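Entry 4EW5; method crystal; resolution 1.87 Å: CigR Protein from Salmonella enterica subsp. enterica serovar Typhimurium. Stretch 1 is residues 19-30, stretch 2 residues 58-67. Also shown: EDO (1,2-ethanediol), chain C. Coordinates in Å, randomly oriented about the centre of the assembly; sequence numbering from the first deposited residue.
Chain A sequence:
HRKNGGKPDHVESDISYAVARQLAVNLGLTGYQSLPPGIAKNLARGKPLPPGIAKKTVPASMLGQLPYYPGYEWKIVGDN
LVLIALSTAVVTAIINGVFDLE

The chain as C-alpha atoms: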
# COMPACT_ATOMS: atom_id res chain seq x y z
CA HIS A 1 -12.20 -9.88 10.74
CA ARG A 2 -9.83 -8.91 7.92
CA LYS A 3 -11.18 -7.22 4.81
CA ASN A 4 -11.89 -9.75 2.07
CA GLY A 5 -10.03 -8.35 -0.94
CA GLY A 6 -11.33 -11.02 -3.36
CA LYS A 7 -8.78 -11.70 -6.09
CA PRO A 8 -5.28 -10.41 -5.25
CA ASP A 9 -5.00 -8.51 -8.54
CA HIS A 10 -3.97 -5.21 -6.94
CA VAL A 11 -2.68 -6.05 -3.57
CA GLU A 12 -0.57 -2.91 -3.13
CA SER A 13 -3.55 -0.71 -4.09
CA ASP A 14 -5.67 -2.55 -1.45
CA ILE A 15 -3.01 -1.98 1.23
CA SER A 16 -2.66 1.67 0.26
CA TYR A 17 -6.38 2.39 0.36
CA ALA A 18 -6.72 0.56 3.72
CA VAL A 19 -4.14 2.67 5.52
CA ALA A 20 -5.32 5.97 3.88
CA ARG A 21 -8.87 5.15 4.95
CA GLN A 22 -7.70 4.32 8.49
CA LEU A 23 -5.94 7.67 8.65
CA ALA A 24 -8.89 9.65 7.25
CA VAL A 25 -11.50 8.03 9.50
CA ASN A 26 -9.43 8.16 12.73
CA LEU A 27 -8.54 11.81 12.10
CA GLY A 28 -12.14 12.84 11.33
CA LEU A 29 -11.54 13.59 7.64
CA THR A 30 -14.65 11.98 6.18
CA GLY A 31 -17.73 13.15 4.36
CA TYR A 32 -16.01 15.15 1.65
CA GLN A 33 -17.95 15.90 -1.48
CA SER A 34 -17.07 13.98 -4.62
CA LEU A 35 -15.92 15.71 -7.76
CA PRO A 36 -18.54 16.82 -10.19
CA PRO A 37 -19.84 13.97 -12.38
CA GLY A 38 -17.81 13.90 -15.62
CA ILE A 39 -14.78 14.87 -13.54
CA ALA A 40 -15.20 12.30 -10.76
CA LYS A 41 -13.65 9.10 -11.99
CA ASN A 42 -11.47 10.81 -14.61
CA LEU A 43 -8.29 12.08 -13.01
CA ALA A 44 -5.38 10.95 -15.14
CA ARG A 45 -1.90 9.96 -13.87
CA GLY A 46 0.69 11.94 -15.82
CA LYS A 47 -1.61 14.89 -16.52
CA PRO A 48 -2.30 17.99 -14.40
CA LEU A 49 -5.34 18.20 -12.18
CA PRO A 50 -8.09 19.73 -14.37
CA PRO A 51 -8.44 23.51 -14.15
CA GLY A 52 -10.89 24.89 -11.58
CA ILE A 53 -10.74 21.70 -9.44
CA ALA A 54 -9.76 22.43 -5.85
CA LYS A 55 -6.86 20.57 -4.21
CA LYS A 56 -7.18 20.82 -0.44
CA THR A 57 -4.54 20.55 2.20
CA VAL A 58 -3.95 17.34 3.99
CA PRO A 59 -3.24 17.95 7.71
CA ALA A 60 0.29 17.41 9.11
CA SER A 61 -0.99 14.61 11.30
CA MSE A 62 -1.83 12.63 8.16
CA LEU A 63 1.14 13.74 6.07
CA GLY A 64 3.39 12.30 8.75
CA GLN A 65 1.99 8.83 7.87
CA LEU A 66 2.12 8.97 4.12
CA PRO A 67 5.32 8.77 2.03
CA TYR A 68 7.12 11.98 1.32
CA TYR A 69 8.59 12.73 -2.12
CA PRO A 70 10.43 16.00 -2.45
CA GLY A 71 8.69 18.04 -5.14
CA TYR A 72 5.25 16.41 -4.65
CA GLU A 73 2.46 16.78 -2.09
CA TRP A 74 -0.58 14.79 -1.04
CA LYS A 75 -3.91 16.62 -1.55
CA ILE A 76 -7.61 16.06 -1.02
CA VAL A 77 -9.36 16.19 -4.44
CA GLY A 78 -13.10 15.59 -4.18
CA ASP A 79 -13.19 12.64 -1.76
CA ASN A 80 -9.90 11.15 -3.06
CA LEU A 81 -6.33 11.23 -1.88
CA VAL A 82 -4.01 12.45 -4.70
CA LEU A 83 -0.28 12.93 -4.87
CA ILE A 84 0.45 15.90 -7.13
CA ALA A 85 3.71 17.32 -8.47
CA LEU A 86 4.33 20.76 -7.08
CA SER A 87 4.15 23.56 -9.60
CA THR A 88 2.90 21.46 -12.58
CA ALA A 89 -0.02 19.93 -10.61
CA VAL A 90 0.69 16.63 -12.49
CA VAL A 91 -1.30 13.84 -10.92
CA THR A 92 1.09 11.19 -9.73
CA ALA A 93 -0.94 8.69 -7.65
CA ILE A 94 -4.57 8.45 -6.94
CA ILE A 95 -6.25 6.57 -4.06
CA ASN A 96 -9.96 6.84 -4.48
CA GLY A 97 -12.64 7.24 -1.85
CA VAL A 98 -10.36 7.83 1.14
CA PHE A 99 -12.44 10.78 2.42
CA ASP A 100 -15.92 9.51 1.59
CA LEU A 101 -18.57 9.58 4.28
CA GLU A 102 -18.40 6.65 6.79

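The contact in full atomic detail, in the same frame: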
# COMPACT_ATOMS: atom_id res chain seq x y z
N VAL A 19 -4.81 1.81 4.53
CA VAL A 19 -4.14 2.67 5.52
C VAL A 19 -4.57 4.16 5.38
O VAL A 19 -4.78 4.86 6.38
CB VAL A 19 -2.58 2.54 5.47
CG1 VAL A 19 -2.00 3.09 4.17
CG2 VAL A 19 -2.02 3.27 6.71
N ALA A 20 -4.83 4.60 4.15
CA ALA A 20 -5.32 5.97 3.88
C ALA A 20 -6.70 6.13 4.49
O ALA A 20 -7.00 7.19 5.08
CB ALA A 20 -5.27 6.32 2.35
N ARG A 21 -7.55 5.09 4.39
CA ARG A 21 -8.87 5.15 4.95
C ARG A 21 -8.82 5.09 6.47
O ARG A 21 -9.58 5.73 7.13
CB ARG A 21 -9.77 4.05 4.38
CG ARG A 21 -11.17 4.03 4.96
CD ARG A 21 -11.94 5.23 4.36
NE ARG A 21 -13.36 5.16 4.64
CZ ARG A 21 -14.23 6.16 4.49
NH1 ARG A 21 -13.85 7.36 4.10
NH2 ARG A 21 -15.51 5.93 4.75
N GLN A 22 -7.93 4.28 7.03
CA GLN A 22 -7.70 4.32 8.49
C GLN A 22 -7.28 5.66 8.99
O GLN A 22 -7.76 6.12 10.03
CB GLN A 22 -6.64 3.32 8.89
CG GLN A 22 -7.07 1.92 8.70
CD GLN A 22 -5.91 0.93 8.82
OE1 GLN A 22 -4.74 1.28 8.69
NE2 GLN A 22 -6.27 -0.32 8.98
N LEU A 23 -6.36 6.34 8.27
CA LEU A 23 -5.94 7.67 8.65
C LEU A 23 -7.11 8.64 8.55
O LEU A 23 -7.41 9.43 9.48
CB LEU A 23 -4.80 8.11 7.71
CG LEU A 23 -3.43 7.49 7.97
CD1 LEU A 23 -2.49 7.60 6.77
CD2 LEU A 23 -2.81 8.14 9.23
N ALA A 24 -7.75 8.71 7.37
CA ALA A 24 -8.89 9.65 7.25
C ALA A 24 -9.94 9.50 8.35
O ALA A 24 -10.32 10.50 9.00
CB ALA A 24 -9.56 9.51 5.83
N VAL A 25 -10.41 8.26 8.59
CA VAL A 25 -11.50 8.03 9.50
C VAL A 25 -11.07 8.39 10.93
O VAL A 25 -11.77 9.07 11.64
CB VAL A 25 -12.03 6.57 9.46
CG1 VAL A 25 -12.96 6.27 10.67
CG2 VAL A 25 -12.67 6.28 8.09
N ASN A 26 -9.91 7.90 11.35
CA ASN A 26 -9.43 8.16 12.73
C ASN A 26 -9.00 9.57 13.03
O ASN A 26 -9.02 9.98 14.20
CB ASN A 26 -8.45 7.10 13.16
CG ASN A 26 -9.11 5.71 13.20
OD1 ASN A 26 -8.71 4.76 12.45
ND2 ASN A 26 -10.19 5.59 14.03
N LEU A 27 -8.78 10.37 11.98
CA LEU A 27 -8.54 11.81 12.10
C LEU A 27 -9.77 12.67 11.81
O LEU A 27 -9.69 13.89 11.83
CB LEU A 27 -7.36 12.23 11.19
CG LEU A 27 -6.04 11.52 11.54
CD1 LEU A 27 -4.92 11.62 10.47
CD2 LEU A 27 -5.56 12.08 12.89
N GLY A 28 -10.92 12.06 11.56
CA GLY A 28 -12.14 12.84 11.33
C GLY A 28 -12.28 13.49 9.96
O GLY A 28 -13.09 14.39 9.76
N LEU A 29 -11.54 13.01 8.98
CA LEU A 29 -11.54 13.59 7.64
C LEU A 29 -12.46 12.77 6.73
O LEU A 29 -12.02 12.09 5.81
CB LEU A 29 -10.09 13.58 7.14
CG LEU A 29 -9.06 14.27 8.08
CD1 LEU A 29 -7.62 14.17 7.59
CD2 LEU A 29 -9.54 15.69 8.21
N THR A 30 -13.74 12.69 7.05
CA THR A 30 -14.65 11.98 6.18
C THR A 30 -15.82 12.87 5.82
O THR A 30 -16.07 13.85 6.48
CB THR A 30 -15.10 10.64 6.81
OG1 THR A 30 -15.92 10.85 7.96
CG2 THR A 30 -13.88 9.82 7.21
N VAL A 58 -3.87 18.47 3.09
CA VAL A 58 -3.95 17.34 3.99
C VAL A 58 -3.26 17.76 5.29
O VAL A 58 -2.13 18.28 5.23
CB VAL A 58 -3.16 16.09 3.41
CG1 VAL A 58 -3.01 14.98 4.48
CG2 VAL A 58 -3.91 15.56 2.14
N PRO A 59 -3.86 17.50 6.45
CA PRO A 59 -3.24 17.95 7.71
C PRO A 59 -1.92 17.23 8.01
O PRO A 59 -1.75 16.07 7.66
CB PRO A 59 -4.31 17.60 8.79
CG PRO A 59 -5.16 16.58 8.14
CD PRO A 59 -5.17 16.87 6.69
N ALA A 60 -1.01 17.94 8.72
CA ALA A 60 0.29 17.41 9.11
C ALA A 60 0.19 16.09 9.80
O ALA A 60 1.03 15.20 9.57
CB ALA A 60 1.06 18.42 10.02
N SER A 61 -0.83 15.89 10.62
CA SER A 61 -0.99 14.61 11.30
C SER A 61 -1.06 13.48 10.28
O SER A 61 -0.48 12.40 10.50
CB SER A 61 -2.29 14.52 12.12
OG SER A 61 -3.40 14.88 11.27
N MSE A 62 -1.76 13.67 9.17
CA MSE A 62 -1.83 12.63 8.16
C MSE A 62 -0.60 12.57 7.26
O MSE A 62 -0.18 11.48 6.86
CB MSE A 62 -3.11 12.78 7.34
CG MSE A 62 -3.27 11.78 6.28
SE MSE A 62 -5.22 11.74 5.80
CE MSE A 62 -5.13 10.33 4.54
N LEU A 63 -0.03 13.71 6.89
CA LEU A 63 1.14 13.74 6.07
C LEU A 63 2.35 13.06 6.70
O LEU A 63 3.18 12.55 5.99
CB LEU A 63 1.53 15.17 5.72
CG LEU A 63 0.70 15.85 4.66
CD1 LEU A 63 1.28 17.23 4.34
CD2 LEU A 63 0.64 15.04 3.38
N GLY A 64 2.42 13.07 8.03
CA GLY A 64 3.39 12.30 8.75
C GLY A 64 3.37 10.80 8.53
O GLY A 64 4.39 10.13 8.83
N GLN A 65 2.24 10.26 8.01
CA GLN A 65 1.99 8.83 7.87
C GLN A 65 1.85 8.35 6.45
O GLN A 65 1.47 7.21 6.23
CB GLN A 65 0.69 8.45 8.65
CG GLN A 65 0.63 9.13 10.00
CD GLN A 65 1.56 8.45 10.92
OE1 GLN A 65 1.62 7.22 10.93
NE2 GLN A 65 2.32 9.23 11.71
N LEU A 66 2.06 9.25 5.51
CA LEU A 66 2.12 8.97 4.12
C LEU A 66 3.55 9.25 3.60
O LEU A 66 4.26 10.05 4.13
CB LEU A 66 1.19 9.94 3.35
CG LEU A 66 -0.29 9.81 3.67
CD1 LEU A 66 -1.05 10.92 3.00
CD2 LEU A 66 -0.79 8.44 3.22
N PRO A 67 3.98 8.54 2.56
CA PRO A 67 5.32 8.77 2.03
C PRO A 67 5.58 10.17 1.53
O PRO A 67 4.68 10.88 1.02
CB PRO A 67 5.43 7.78 0.83
CG PRO A 67 4.43 6.75 1.13
CD PRO A 67 3.27 7.49 1.84
C1 EDO C . -14.74 2.33 5.41
O1 EDO C . -16.01 2.84 5.99
C2 EDO C . -14.74 2.20 3.86
O2 EDO C . -13.86 1.20 3.21

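No hydrogen bond joins the two stretches; apolar packing carries the contact, and selenomethionine Met62 is its hub. Val19 points toward stretch 2 but stops short of touching it. One residue on, Met62, t in all three chi angles, reaches across until its CE lies 3.7 Å from Ala20 O. That oxygen already accepts the helical bond from Ala24 N, so the methyl packs against a satisfied group. Arg21 faces away, its NH2 making a weak hydrogen bond of 3.4 Å to O1 of the ethanediol. A turn along from Val19, Leu23 points toward stretch 2 and spreads over three residues: its CB meets Met62 CE at 3.9 Å, its CD1 meets Leu66 CD2 at 4.0 Å, and its CD2 lies 3.6 Å from Gln65 CB, so even the polar glutamine contributes its aliphatic root. Leu27 continues the same face, its CD1 3.8 Å from Met62 CB and 3.7 Å from Ser61 OG. Gly28 is the first residue after the helix to leave helical phi/psi; its positive phi, which favours glycine, belongs to a Schellman motif, and Leu29 N bonds back to Ala24 O. Beyond this turn Leu29 still points toward stretch 2, its CD1 3.5 Å from Pro59 CG and 3.9 Å from Met62 SE.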